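Local coordinates for protein putative NAD-dependent epimerase/dehydratase (Bacillus halodurans, PDB 3E8X) that binds NADP and is probably an NAD(P)-dependent epimerase or dehydratase of the short-chain dehydrogenase/reductase type, with its exact function unknown, at residues A[89-94]-A[127-132]; A[105-110]-A[149-154]; A[167-172]-A[215-220]. All blocks are in the same frame, centred on the assembly; numbering follows the deposited sequence.

Contacts 1 and 3 belong to one central sheet: in contact 1 strand 87-90 pairs with strand 125-129, and in contact 3 strand 164-174 pairs with strand 216-223. Strands 125-129 and 164-174 are themselves neighbours. Contact 2 packs two helices that flank this sheet, 100-121 and 145-160. Contact 1 is the innermost, its centre about 3 Å from that of the chain; the centres of contacts 3 and 2 lie about 10 and 12 Å out, and contact 2 borders the second subunit. Backbone bonds dominate both strand pairs, whereas contact 2 depends on leucines packed against alanines, and on waters beside NADP. Hydrogen bonds from Lys151 NZ to Val129 O and from Ser94 N to Asp107 OD2 tie contact 1 to contact 2.

Contact 1: residues A[89-94]-A[127-132]. With NAP (NADP nicotinamide-adenine-dinucleotide phosphate), chain B.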
loop_
_atom_site.group_PDB
_atom_site.type_symbol
_atom_site.label_atom_id
_atom_site.label_comp_id
_atom_site.label_asym_id
_atom_site.label_seq_id
_atom_site.Cartn_x
_atom_site.Cartn_y
_atom_site.Cartn_z
ATOM N N VAL A 89 15.308 -13.133 -0.697
ATOM C CA VAL A 89 13.993 -13.754 -0.376
ATOM C C VAL A 89 13.345 -12.855 0.698
ATOM O O VAL A 89 13.924 -12.644 1.779
ATOM C CB VAL A 89 14.143 -15.213 0.105
ATOM C CG1 VAL A 89 12.802 -15.798 0.612
ATOM C CG2 VAL A 89 14.772 -16.057 -1.081
ATOM N N PHE A 90 12.172 -12.294 0.377
ATOM C CA PHE A 90 11.444 -11.513 1.374
ATOM C C PHE A 90 10.499 -12.461 2.143
ATOM O O PHE A 90 9.425 -12.877 1.633
ATOM C CB PHE A 90 10.675 -10.345 0.731
ATOM C CG PHE A 90 10.092 -9.387 1.753
ATOM C CD1 PHE A 90 10.866 -8.371 2.297
ATOM C CD2 PHE A 90 8.815 -9.568 2.250
ATOM C CE1 PHE A 90 10.336 -7.505 3.251
ATOM C CE2 PHE A 90 8.293 -8.709 3.207
ATOM C CZ PHE A 90 9.053 -7.701 3.712
ATOM N N ALA A 91 10.922 -12.818 3.356
ATOM C CA ALA A 91 10.184 -13.710 4.231
ATOM C C ALA A 91 9.792 -13.018 5.558
ATOM O O ALA A 91 9.526 -13.698 6.545
ATOM C CB ALA A 91 11.010 -15.018 4.492
ATOM N N ALA A 92 9.752 -11.677 5.573
ATOM C CA ALA A 92 9.467 -10.902 6.784
ATOM C C ALA A 92 7.977 -10.643 6.930
ATOM O O ALA A 92 7.194 -10.697 5.981
ATOM C CB ALA A 92 10.238 -9.571 6.773
ATOM N N GLY A 93 7.588 -10.317 8.144
ATOM C CA GLY A 93 6.196 -10.070 8.455
ATOM C C GLY A 93 6.103 -9.583 9.878
ATOM O O GLY A 93 6.896 -9.992 10.741
ATOM N N SER A 94 5.130 -8.724 10.127
ATOM C CA SER A 94 4.895 -8.191 11.471
ATOM C C SER A 94 4.351 -9.263 12.471
ATOM O O SER A 94 4.630 -9.213 13.689
ATOM C CB SER A 94 3.929 -7.008 11.363
ATOM O OG SER A 94 2.635 -7.428 10.976
ATOM N N ILE A 127 12.610 -13.421 -4.634
ATOM C CA ILE A 127 11.497 -14.312 -4.276
ATOM C C ILE A 127 10.659 -13.675 -3.144
ATOM O O ILE A 127 11.156 -13.386 -2.051
ATOM C CB ILE A 127 12.017 -15.720 -3.808
ATOM C CG1 ILE A 127 13.257 -16.169 -4.654
ATOM C CG2 ILE A 127 10.836 -16.763 -3.717
ATOM C CD1 ILE A 127 13.013 -16.291 -6.103
HETATM N N MSE A 128 9.386 -13.432 -3.444
HETATM C CA MSE A 128 8.427 -12.954 -2.501
HETATM C C MSE A 128 7.646 -14.117 -1.872
HETATM O O MSE A 128 7.107 -14.982 -2.563
HETATM C CB MSE A 128 7.460 -12.029 -3.208
HETATM C CG MSE A 128 6.250 -11.670 -2.401
HETATM SE SE MSE A 128 6.854 -10.470 -0.989
HETATM C CE MSE A 128 7.147 -8.833 -1.927
ATOM N N VAL A 129 7.613 -14.140 -0.542
ATOM C CA VAL A 129 6.715 -15.022 0.212
ATOM C C VAL A 129 5.482 -14.203 0.531
ATOM O O VAL A 129 5.493 -13.342 1.370
ATOM C CB VAL A 129 7.374 -15.586 1.491
ATOM C CG1 VAL A 129 6.450 -16.554 2.203
ATOM C CG2 VAL A 129 8.711 -16.239 1.129
ATOM N N SER A 130 4.428 -14.509 -0.191
ATOM C CA SER A 130 3.183 -13.831 -0.104
ATOM C C SER A 130 2.153 -14.736 0.592
ATOM O O SER A 130 2.457 -15.364 1.606
ATOM C CB SER A 130 2.752 -13.437 -1.528
ATOM O OG SER A 130 1.606 -12.658 -1.508
ATOM N N SER A 131 0.919 -14.734 0.099
ATOM C CA SER A 131 -0.191 -15.490 0.704
ATOM C C SER A 131 -1.314 -15.682 -0.324
ATOM O O SER A 131 -1.516 -14.836 -1.191
ATOM C CB SER A 131 -0.732 -14.739 1.937
ATOM O OG SER A 131 -1.795 -15.403 2.633
ATOM N N VAL A 132 -2.043 -16.804 -0.227
ATOM C CA VAL A 132 -3.394 -16.876 -0.827
ATOM C C VAL A 132 -4.296 -15.835 -0.130
ATOM O O VAL A 132 -4.016 -15.365 1.001
ATOM C CB VAL A 132 -4.054 -18.306 -0.691
ATOM C CG1 VAL A 132 -3.167 -19.370 -1.319
ATOM C CG2 VAL A 132 -4.354 -18.615 0.793
HETATM P PA NAP B . 7.125 -15.318 11.307
HETATM O O1A NAP B . 6.261 -14.255 11.992
HETATM O O2A NAP B . 7.560 -16.545 12.080
HETATM O O5B NAP B . 8.377 -14.525 10.653
HETATM C C5B NAP B . 8.449 -13.092 10.550
HETATM C C4B NAP B . 9.855 -12.543 10.786
HETATM O O4B NAP B . 9.828 -11.154 10.412
HETATM C C3B NAP B . 10.360 -12.596 12.251
HETATM O O3B NAP B . 11.587 -13.327 12.424
HETATM C C2B NAP B . 10.613 -11.144 12.622
HETATM O O2B NAP B . 11.762 -10.883 13.466
HETATM C C1B NAP B . 10.796 -10.509 11.234
HETATM N N9A NAP B . 10.656 -9.034 11.333
HETATM C C8A NAP B . 9.652 -8.361 11.916
HETATM N N7A NAP B . 9.914 -7.042 11.843
HETATM C C5A NAP B . 11.093 -6.900 11.202
HETATM C C6A NAP B . 11.873 -5.800 10.833
HETATM N N6A NAP B . 11.458 -4.548 11.117
HETATM N N1A NAP B . 13.061 -5.976 10.210
HETATM C C2A NAP B . 13.481 -7.211 9.932
HETATM N N3A NAP B . 12.759 -8.298 10.273
HETATM C C4A NAP B . 11.561 -8.166 10.903
HETATM O O3 NAP B . 6.291 -15.827 9.994
HETATM P PN NAP B . 6.361 -17.279 9.248
HETATM O O1N NAP B . 5.360 -18.163 9.940
HETATM O O2N NAP B . 7.830 -17.577 9.041
HETATM O O5D NAP B . 5.629 -17.043 7.840
HETATM C C5D NAP B . 6.296 -16.392 6.765
HETATM C C4D NAP B . 5.288 -15.483 6.084
HETATM O O4D NAP B . 4.209 -16.227 5.517
HETATM C C3D NAP B . 4.654 -14.514 7.071
HETATM O O3D NAP B . 5.511 -13.370 7.215
HETATM C C2D NAP B . 3.251 -14.275 6.505
HETATM O O2D NAP B . 3.111 -13.014 5.887
HETATM C C1D NAP B . 3.049 -15.380 5.442
HETATM N N1N NAP B . 1.796 -16.190 5.560
HETATM C C2N NAP B . 1.338 -16.655 6.747
HETATM C C3N NAP B . 0.159 -17.430 6.801
HETATM C C7N NAP B . -0.376 -18.008 8.093
HETATM O O7N NAP B . -1.199 -18.940 8.033
HETATM N N7N NAP B . 0.100 -17.535 9.257
HETATM C C4N NAP B . -0.529 -17.711 5.619
HETATM C C5N NAP B . -0.035 -17.228 4.420
HETATM C C6N NAP B . 1.128 -16.476 4.426
HETATM P P2B NAP B . 11.892 -11.305 15.042
HETATM O O1X NAP B . 12.441 -12.706 15.054
HETATM O O2X NAP B . 12.886 -10.294 15.607
HETATM O O3X NAP B . 10.468 -11.232 15.551
HETATM O O HOH W 1 6.685 -12.359 3.623
#
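The beta-alpha-beta unit of strand 87-90, helix 100-121 and strand 125-129 brings Val89 and Phe90 alongside Ile127, Met128 and Val129 in parallel register. Phe90 makes both backbone hydrogen bonds of the pair: its N gives to Ile127 O at 2.8 Å, and its O accepts from Val129 N at 3.1 Å, so that it straddles its bridge partner Met128. On one face of the sheet the two methyls of Val89 divide their contacts. CG2 meets Ile127 CG1 at 3.9 Å, while CG1, anti to the backbone N (chi1 173°), meets Val129 CG2 at 4.1 Å. Ile204 of helix 197-207 touches Val89, Ile127 and Val129 on this side.

The other face carries a Met-aromatic contact. Met128, present as selenomethionine, lies side by side with Phe90; bends at chi2 and chi3 return its SE to within 3.9 Å of Phe90 CD2. The selenium approaches the ring obliquely, 61° off the ring normal, and Ala111 of helix 100-121 touches both side chains.

Beyond their paired residues the two chains separate, and NADP lies across the C-terminal ends of the strands, as is usual in a Rossmann-type fold. Between the diverging backbones one water sits 2.9 Å from Ala92 O and 2.7 Å from Val129 O. Gly93 N donates to the adenosine ribose oxygen O4B of NADP at 3.3 Å. Lack of a side chain matters at Gly93, since a beta carbon there would run into O3D of the nicotinamide ribose. From the other segment, Ser131 brings CB and OG against C5N and C6N of the nicotinamide ring, and the same OG donates to Val132 O, in the carbonyl plane on a lone pair.

Contact 2: residues A[105-110]-A[149-154]; sequences LIDLWG and VAKRLA. With NAP (NADP nicotinamide-adenine-dinucleotide phosphate), chain B.
Leu108 of helix 100-121 packs against Ala150, Leu153 and Ala154 of helix 145-160, where the segment axes come within 8.2 Å at an angle of 22°. Its CB rests 4.1 Å from Ala150 CB. CG, anti to the backbone N (chi1 175°), carries the chain across to the neighbouring helix, although the CB itself leaves the backbone to one side. At the end CD1 fits over the helix turn, 3.6 Å from Ala154 N and 3.8 Å from Leu153 CB, and also touches Ala150 O. The small side chains of Ala150 and Ala154 are consistent with this close approach. Leu108 also packs on Leu108 of the second subunit, and Leu153 on Ile112 of that subunit, consistent with the helical dimer interface common among SDR proteins.

On the cofactor side Asp107 and Lys151 come together without a direct salt bridge. Two waters join them. One donates to Asp107 O at 2.7 Å and accepts from Lys151 NZ at 2.8 Å; the other bonds to Asp107 OD1 at 2.7 Å, accepts from Lys151 NZ at 2.9 Å, and also bonds to O2D and O3D of the nicotinamide ribose. Val129 O is a third partner of Lys151 NZ, so three acceptors hold the amino group close to the nicotinamide ribose, while Asp107 OD2 accepts from Ser94 N. Tyr147, whose OH is hydrogen-bonded to NADP, stands four residues before Lys151: this is the YxxxK pattern of the SDR family, with the lysine here linked to the ribose hydroxyls through water.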
loop_
_atom_site.group_PDB
_atom_site.type_symbol
_atom_site.label_atom_id
_atom_site.label_comp_id
_atom_site.label_asym_id
_atom_site.label_seq_id
_atom_site.Cartn_x
_atom_site.Cartn_y
_atom_site.Cartn_z
ATOM N N LEU A 105 3.861 -1.159 7.805
ATOM C CA LEU A 105 5.258 -0.750 7.848
ATOM C C LEU A 105 6.242 -1.888 7.485
ATOM O O LEU A 105 7.274 -1.600 6.889
ATOM C CB LEU A 105 5.587 -0.097 9.197
ATOM C CG LEU A 105 4.915 1.272 9.439
ATOM C CD1 LEU A 105 5.263 1.851 10.833
ATOM C CD2 LEU A 105 5.304 2.284 8.297
ATOM N N ILE A 106 5.917 -3.158 7.812
ATOM C CA ILE A 106 6.793 -4.308 7.520
ATOM C C ILE A 106 6.353 -5.025 6.238
ATOM O O ILE A 106 7.056 -5.018 5.236
ATOM C CB ILE A 106 6.881 -5.289 8.725
ATOM C CG1 ILE A 106 7.307 -4.526 9.984
ATOM C CG2 ILE A 106 7.820 -6.490 8.439
ATOM C CD1 ILE A 106 8.672 -3.909 9.939
ATOM N N ASP A 107 5.170 -5.620 6.262
ATOM C CA ASP A 107 4.743 -6.477 5.167
ATOM C C ASP A 107 4.638 -5.706 3.851
ATOM O O ASP A 107 4.867 -6.291 2.775
ATOM C CB ASP A 107 3.394 -7.181 5.487
ATOM C CG ASP A 107 3.414 -7.927 6.817
ATOM O OD1 ASP A 107 3.094 -9.129 6.839
ATOM O OD2 ASP A 107 3.768 -7.318 7.851
ATOM N N LEU A 108 4.241 -4.429 3.913
ATOM C CA LEU A 108 4.006 -3.653 2.698
ATOM C C LEU A 108 5.190 -2.729 2.409
ATOM O O LEU A 108 5.910 -2.890 1.403
ATOM C CB LEU A 108 2.700 -2.877 2.786
ATOM C CG LEU A 108 2.350 -1.911 1.628
ATOM C CD1 LEU A 108 2.533 -2.568 0.243
ATOM C CD2 LEU A 108 0.917 -1.316 1.729
ATOM N N TRP A 109 5.391 -1.752 3.305
ATOM C CA TRP A 109 6.373 -0.699 3.099
ATOM C C TRP A 109 7.770 -1.296 3.127
ATOM O O TRP A 109 8.574 -0.979 2.280
ATOM C CB TRP A 109 6.165 0.392 4.139
ATOM C CG TRP A 109 7.052 1.583 4.071
ATOM C CD1 TRP A 109 7.862 2.035 5.057
ATOM C CD2 TRP A 109 7.168 2.523 2.994
ATOM N NE1 TRP A 109 8.479 3.199 4.662
ATOM C CE2 TRP A 109 8.075 3.513 3.399
ATOM C CE3 TRP A 109 6.576 2.630 1.732
ATOM C CZ2 TRP A 109 8.409 4.622 2.587
ATOM C CZ3 TRP A 109 6.904 3.729 0.926
ATOM C CH2 TRP A 109 7.831 4.701 1.366
ATOM N N GLY A 110 8.036 -2.203 4.073
ATOM C CA GLY A 110 9.327 -2.929 4.142
ATOM C C GLY A 110 9.683 -3.684 2.869
ATOM O O GLY A 110 10.820 -3.635 2.410
ATOM N N VAL A 149 -4.602 -7.192 1.758
ATOM C CA VAL A 149 -4.302 -5.967 0.965
ATOM C C VAL A 149 -2.814 -5.624 1.059
ATOM O O VAL A 149 -2.182 -5.332 0.046
ATOM C CB VAL A 149 -5.166 -4.775 1.445
ATOM C CG1 VAL A 149 -4.620 -3.414 0.933
ATOM C CG2 VAL A 149 -6.648 -5.000 1.080
ATOM N N ALA A 150 -2.230 -5.662 2.260
ATOM C CA ALA A 150 -0.805 -5.344 2.375
ATOM C C ALA A 150 0.049 -6.259 1.478
ATOM O O ALA A 150 0.851 -5.796 0.701
ATOM C CB ALA A 150 -0.357 -5.355 3.817
ATOM N N LYS A 151 -0.218 -7.569 1.527
ATOM C CA LYS A 151 0.497 -8.587 0.736
ATOM C C LYS A 151 0.297 -8.412 -0.765
ATOM O O LYS A 151 1.250 -8.418 -1.522
ATOM C CB LYS A 151 0.073 -9.988 1.164
ATOM C CG LYS A 151 0.327 -10.270 2.647
ATOM C CD LYS A 151 1.790 -10.136 3.042
ATOM C CE LYS A 151 2.648 -11.307 2.555
ATOM N NZ LYS A 151 4.144 -11.086 2.693
ATOM N N ARG A 152 -0.952 -8.192 -1.145
ATOM C CA ARG A 152 -1.329 -7.905 -2.508
ATOM C C ARG A 152 -0.593 -6.714 -3.098
ATOM O O ARG A 152 -0.095 -6.788 -4.240
ATOM C CB ARG A 152 -2.839 -7.695 -2.609
ATOM C CG ARG A 152 -3.355 -7.061 -3.919
ATOM C CD ARG A 152 -3.068 -7.847 -5.196
ATOM N NE ARG A 152 -3.766 -7.226 -6.326
ATOM C CZ ARG A 152 -5.050 -7.394 -6.624
ATOM N NH1 ARG A 152 -5.803 -8.249 -5.957
ATOM N NH2 ARG A 152 -5.585 -6.728 -7.635
ATOM N N LEU A 153 -0.543 -5.611 -2.349
ATOM C CA LEU A 153 0.034 -4.378 -2.877
ATOM C C LEU A 153 1.541 -4.499 -2.955
ATOM O O LEU A 153 2.164 -3.922 -3.848
ATOM C CB LEU A 153 -0.407 -3.165 -2.075
ATOM C CG LEU A 153 -1.883 -2.810 -2.213
ATOM C CD1 LEU A 153 -2.234 -1.677 -1.217
ATOM C CD2 LEU A 153 -2.265 -2.446 -3.706
ATOM N N ALA A 154 2.131 -5.273 -2.054
ATOM C CA ALA A 154 3.571 -5.570 -2.140
ATOM C C ALA A 154 3.862 -6.428 -3.360
ATOM O O ALA A 154 4.824 -6.189 -4.077
ATOM C CB ALA A 154 4.090 -6.229 -0.826
HETATM P PA NAP B . 7.125 -15.318 11.307
HETATM O O1A NAP B . 6.261 -14.255 11.992
HETATM O O2A NAP B . 7.560 -16.545 12.080
HETATM O O5B NAP B . 8.377 -14.525 10.653
HETATM C C5B NAP B . 8.449 -13.092 10.550
HETATM C C4B NAP B . 9.855 -12.543 10.786
HETATM O O4B NAP B . 9.828 -11.154 10.412
HETATM C C3B NAP B . 10.360 -12.596 12.251
HETATM O O3B NAP B . 11.587 -13.327 12.424
HETATM C C2B NAP B . 10.613 -11.144 12.622
HETATM O O2B NAP B . 11.762 -10.883 13.466
HETATM C C1B NAP B . 10.796 -10.509 11.234
HETATM N N9A NAP B . 10.656 -9.034 11.333
HETATM C C8A NAP B . 9.652 -8.361 11.916
HETATM N N7A NAP B . 9.914 -7.042 11.843
HETATM C C5A NAP B . 11.093 -6.900 11.202
HETATM C C6A NAP B . 11.873 -5.800 10.833
HETATM N N6A NAP B . 11.458 -4.548 11.117
HETATM N N1A NAP B . 13.061 -5.976 10.210
HETATM C C2A NAP B . 13.481 -7.211 9.932
HETATM N N3A NAP B . 12.759 -8.298 10.273
HETATM C C4A NAP B . 11.561 -8.166 10.903
HETATM O O3 NAP B . 6.291 -15.827 9.994
HETATM P PN NAP B . 6.361 -17.279 9.248
HETATM O O1N NAP B . 5.360 -18.163 9.940
HETATM O O2N NAP B . 7.830 -17.577 9.041
HETATM O O5D NAP B . 5.629 -17.043 7.840
HETATM C C5D NAP B . 6.296 -16.392 6.765
HETATM C C4D NAP B . 5.288 -15.483 6.084
HETATM O O4D NAP B . 4.209 -16.227 5.517
HETATM C C3D NAP B . 4.654 -14.514 7.071
HETATM O O3D NAP B . 5.511 -13.370 7.215
HETATM C C2D NAP B . 3.251 -14.275 6.505
HETATM O O2D NAP B . 3.111 -13.014 5.887
HETATM C C1D NAP B . 3.049 -15.380 5.442
HETATM N N1N NAP B . 1.796 -16.190 5.560
HETATM C C2N NAP B . 1.338 -16.655 6.747
HETATM C C3N NAP B . 0.159 -17.430 6.801
HETATM C C7N NAP B . -0.376 -18.008 8.093
HETATM O O7N NAP B . -1.199 -18.940 8.033
HETATM N N7N NAP B . 0.100 -17.535 9.257
HETATM C C4N NAP B . -0.529 -17.711 5.619
HETATM C C5N NAP B . -0.035 -17.228 4.420
HETATM C C6N NAP B . 1.128 -16.476 4.426
HETATM P P2B NAP B . 11.892 -11.305 15.042
HETATM O O1X NAP B . 12.441 -12.706 15.054
HETATM O O2X NAP B . 12.886 -10.294 15.607
HETATM O O3X NAP B . 10.468 -11.232 15.551
HETATM O O HOH W 2 5.035 -8.649 1.569
HETATM O O HOH W 3 4.702 -10.831 5.576
#

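Contact 3: residues A[167-172]-A[215-220]. With NAP (NADP nicotinamide-adenine-dinucleotide phosphate), chain B.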
loop_
_atom_site.group_PDB
_atom_site.type_symbol
_atom_site.label_atom_id
_atom_site.label_comp_id
_atom_site.label_asym_id
_atom_site.label_seq_id
_atom_site.Cartn_x
_atom_site.Cartn_y
_atom_site.Cartn_z
ATOM N N ILE A 167 6.806 -15.022 -7.165
ATOM C CA ILE A 167 5.876 -14.838 -6.033
ATOM C C ILE A 167 5.178 -16.177 -5.693
ATOM O O ILE A 167 4.470 -16.802 -6.523
ATOM C CB ILE A 167 4.767 -13.754 -6.282
ATOM C CG1 ILE A 167 5.377 -12.362 -6.617
ATOM C CG2 ILE A 167 3.844 -13.626 -5.078
ATOM C CD1 ILE A 167 4.420 -11.404 -7.382
ATOM N N VAL A 168 5.472 -16.603 -4.464
ATOM C CA VAL A 168 4.950 -17.841 -3.847
ATOM C C VAL A 168 3.865 -17.435 -2.864
ATOM O O VAL A 168 4.135 -16.740 -1.902
ATOM C CB VAL A 168 6.090 -18.610 -3.126
ATOM C CG1 VAL A 168 5.631 -20.020 -2.674
ATOM C CG2 VAL A 168 7.308 -18.692 -4.068
ATOM N N ARG A 169 2.643 -17.895 -3.126
ATOM C CA ARG A 169 1.492 -17.621 -2.268
ATOM C C ARG A 169 1.062 -18.888 -1.528
ATOM O O ARG A 169 0.197 -19.622 -2.012
ATOM C CB ARG A 169 0.336 -17.057 -3.126
ATOM C CG ARG A 169 0.649 -15.675 -3.655
ATOM C CD ARG A 169 -0.311 -15.185 -4.714
ATOM N NE ARG A 169 -0.128 -13.750 -4.889
ATOM C CZ ARG A 169 -0.816 -12.991 -5.730
ATOM N NH1 ARG A 169 -1.740 -13.500 -6.520
ATOM N NH2 ARG A 169 -0.603 -11.689 -5.737
ATOM N N PRO A 170 1.666 -19.169 -0.350
ATOM C CA PRO A 170 1.185 -20.326 0.390
ATOM C C PRO A 170 -0.237 -20.155 0.894
ATOM O O PRO A 170 -0.672 -19.027 1.175
ATOM C CB PRO A 170 2.146 -20.457 1.577
ATOM C CG PRO A 170 3.122 -19.374 1.465
ATOM C CD PRO A 170 2.757 -18.476 0.339
ATOM N N GLY A 171 -0.940 -21.280 1.002
ATOM C CA GLY A 171 -2.148 -21.417 1.819
ATOM C C GLY A 171 -1.885 -21.192 3.304
ATOM O O GLY A 171 -0.760 -20.848 3.707
ATOM N N PRO A 172 -2.922 -21.390 4.139
ATOM C CA PRO A 172 -2.811 -21.377 5.599
ATOM C C PRO A 172 -1.606 -22.199 6.063
ATOM O O PRO A 172 -1.440 -23.315 5.607
ATOM C CB PRO A 172 -4.127 -22.037 6.044
ATOM C CG PRO A 172 -5.126 -21.617 4.939
ATOM C CD PRO A 172 -4.300 -21.714 3.687
ATOM N N GLY A 215 9.150 -14.502 -13.328
ATOM C CA GLY A 215 7.855 -13.931 -13.721
ATOM C C GLY A 215 6.622 -14.705 -13.316
ATOM O O GLY A 215 5.497 -14.342 -13.668
ATOM N N LYS A 216 6.820 -15.756 -12.539
ATOM C CA LYS A 216 5.742 -16.645 -12.081
ATOM C C LYS A 216 5.171 -16.246 -10.744
ATOM O O LYS A 216 5.903 -15.989 -9.799
ATOM C CB LYS A 216 6.251 -18.084 -11.942
ATOM C CG LYS A 216 6.787 -18.664 -13.217
ATOM C CD LYS A 216 5.736 -19.083 -14.171
ATOM C CE LYS A 216 6.428 -19.575 -15.463
ATOM N NZ LYS A 216 5.540 -20.541 -16.153
ATOM N N THR A 217 3.838 -16.181 -10.684
ATOM C CA THR A 217 3.106 -16.043 -9.436
ATOM C C THR A 217 2.241 -17.295 -9.298
ATOM O O THR A 217 1.462 -17.608 -10.211
ATOM C CB THR A 217 2.198 -14.755 -9.403
ATOM O OG1 THR A 217 3.011 -13.600 -9.597
ATOM C CG2 THR A 217 1.325 -14.652 -8.083
ATOM N N PHE A 218 2.341 -17.983 -8.162
ATOM C CA PHE A 218 1.512 -19.182 -7.951
ATOM C C PHE A 218 1.150 -19.373 -6.501
ATOM O O PHE A 218 1.899 -18.997 -5.587
ATOM C CB PHE A 218 2.201 -20.475 -8.552
ATOM C CG PHE A 218 3.462 -20.873 -7.838
ATOM C CD1 PHE A 218 3.426 -21.796 -6.810
ATOM C CD2 PHE A 218 4.662 -20.239 -8.126
ATOM C CE1 PHE A 218 4.595 -22.129 -6.106
ATOM C CE2 PHE A 218 5.814 -20.548 -7.428
ATOM C CZ PHE A 218 5.785 -21.499 -6.433
ATOM N N GLU A 219 0.022 -20.047 -6.312
ATOM C CA GLU A 219 -0.430 -20.499 -4.984
ATOM C C GLU A 219 0.025 -21.955 -4.731
ATOM O O GLU A 219 0.150 -22.738 -5.662
ATOM C CB GLU A 219 -1.947 -20.332 -4.853
ATOM C CG GLU A 219 -2.385 -18.865 -5.022
ATOM C CD GLU A 219 -3.904 -18.666 -5.124
ATOM O OE1 GLU A 219 -4.674 -19.630 -4.847
ATOM O OE2 GLU A 219 -4.306 -17.535 -5.500
ATOM N N VAL A 220 0.329 -22.274 -3.472
ATOM C CA VAL A 220 0.882 -23.587 -3.118
ATOM C C VAL A 220 0.264 -24.135 -1.833
ATOM O O VAL A 220 0.207 -23.426 -0.818
ATOM C CB VAL A 220 2.458 -23.592 -3.129
ATOM C CG1 VAL A 220 3.088 -22.620 -2.105
ATOM C CG2 VAL A 220 2.982 -25.056 -3.042
HETATM P PA NAP B . 7.125 -15.318 11.307
HETATM O O1A NAP B . 6.261 -14.255 11.992
HETATM O O2A NAP B . 7.560 -16.545 12.080
HETATM O O5B NAP B . 8.377 -14.525 10.653
HETATM C C5B NAP B . 8.449 -13.092 10.550
HETATM C C4B NAP B . 9.855 -12.543 10.786
HETATM O O4B NAP B . 9.828 -11.154 10.412
HETATM C C3B NAP B . 10.360 -12.596 12.251
HETATM O O3B NAP B . 11.587 -13.327 12.424
HETATM C C2B NAP B . 10.613 -11.144 12.622
HETATM O O2B NAP B . 11.762 -10.883 13.466
HETATM C C1B NAP B . 10.796 -10.509 11.234
HETATM N N9A NAP B . 10.656 -9.034 11.333
HETATM C C8A NAP B . 9.652 -8.361 11.916
HETATM N N7A NAP B . 9.914 -7.042 11.843
HETATM C C5A NAP B . 11.093 -6.900 11.202
HETATM C C6A NAP B . 11.873 -5.800 10.833
HETATM N N6A NAP B . 11.458 -4.548 11.117
HETATM N N1A NAP B . 13.061 -5.976 10.210
HETATM C C2A NAP B . 13.481 -7.211 9.932
HETATM N N3A NAP B . 12.759 -8.298 10.273
HETATM C C4A NAP B . 11.561 -8.166 10.903
HETATM O O3 NAP B . 6.291 -15.827 9.994
HETATM P PN NAP B . 6.361 -17.279 9.248
HETATM O O1N NAP B . 5.360 -18.163 9.940
HETATM O O2N NAP B . 7.830 -17.577 9.041
HETATM O O5D NAP B . 5.629 -17.043 7.840
HETATM C C5D NAP B . 6.296 -16.392 6.765
HETATM C C4D NAP B . 5.288 -15.483 6.084
HETATM O O4D NAP B . 4.209 -16.227 5.517
HETATM C C3D NAP B . 4.654 -14.514 7.071
HETATM O O3D NAP B . 5.511 -13.370 7.215
HETATM C C2D NAP B . 3.251 -14.275 6.505
HETATM O O2D NAP B . 3.111 -13.014 5.887
HETATM C C1D NAP B . 3.049 -15.380 5.442
HETATM N N1N NAP B . 1.796 -16.190 5.560
HETATM C C2N NAP B . 1.338 -16.655 6.747
HETATM C C3N NAP B . 0.159 -17.430 6.801
HETATM C C7N NAP B . -0.376 -18.008 8.093
HETATM O O7N NAP B . -1.199 -18.940 8.033
HETATM N N7N NAP B . 0.100 -17.535 9.257
HETATM C C4N NAP B . -0.529 -17.711 5.619
HETATM C C5N NAP B . -0.035 -17.228 4.420
HETATM C C6N NAP B . 1.128 -16.476 4.426
HETATM P P2B NAP B . 11.892 -11.305 15.042
HETATM O O1X NAP B . 12.441 -12.706 15.054
HETATM O O2X NAP B . 12.886 -10.294 15.607
HETATM O O3X NAP B . 10.468 -11.232 15.551
HETATM O O HOH W 4 -2.449 -16.286 -7.051
#
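Backbone hydrogen bonds form the frame where Ile167 to Gly171 run parallel to Lys216 to Val220. Five are made, with Ile167, Arg169 and Gly171 giving their N-H groups, and Ile167 and Arg169 taking one back from Phe218 and Val220. Arg169 N reaches Phe218 O at 2.8 Å in the carbonyl plane. The return bond from Val220 N to Arg169 O, 3.0 Å, comes instead from above the Arg169 carbonyl plane, 46° out of it.

Apolar packing fills the face bearing Val168, Pro170, Phe218 and Val220. Val168 CG1 meets Val220 CG1 at 3.7 Å, and Val168 CG2 lies 4.0 Å from Phe218 CZ. The Phe218 ring, its CG set between the backbone N and carbonyl carbon (chi1 67°), lies side by side with Val168 and touches Val184 of strand 181-185 and Val203 and Leu207 of helix 197-207. With Phe218 cut back to an alanine, both methyls of Val168 would probably lose the ring beside them, and a gap is likely to open toward helix 197-207.

These strands extend the parallel Rossmann-type sheet beyond strand 125-129; helix 197-207, which falls between them in sequence, also packs on Pro170, and strand 181-185 on Val220. Toward the C-terminal end of strand 164-174, Pro170 O and Gly171 O lie against the nicotinamide ring of NADP.

Polar and mixed contacts occupy the opposite face. Ile167 CD1 touches Thr217 OG1 at 3.4 Å. Thr217 CG2 sits over one face of the Arg169 guanidinium, 3.6 Å from CZ. At the guanidinium edge a water accepts from Arg169 NH1 at 2.9 Å and donates to Glu219 OE2 at 2.7 Å, linking the opposite charges. Each charge has another partner: Arg169 NH2 forms a salt bridge with Asp155, and Glu219 bonds to His187 and Phe188 N.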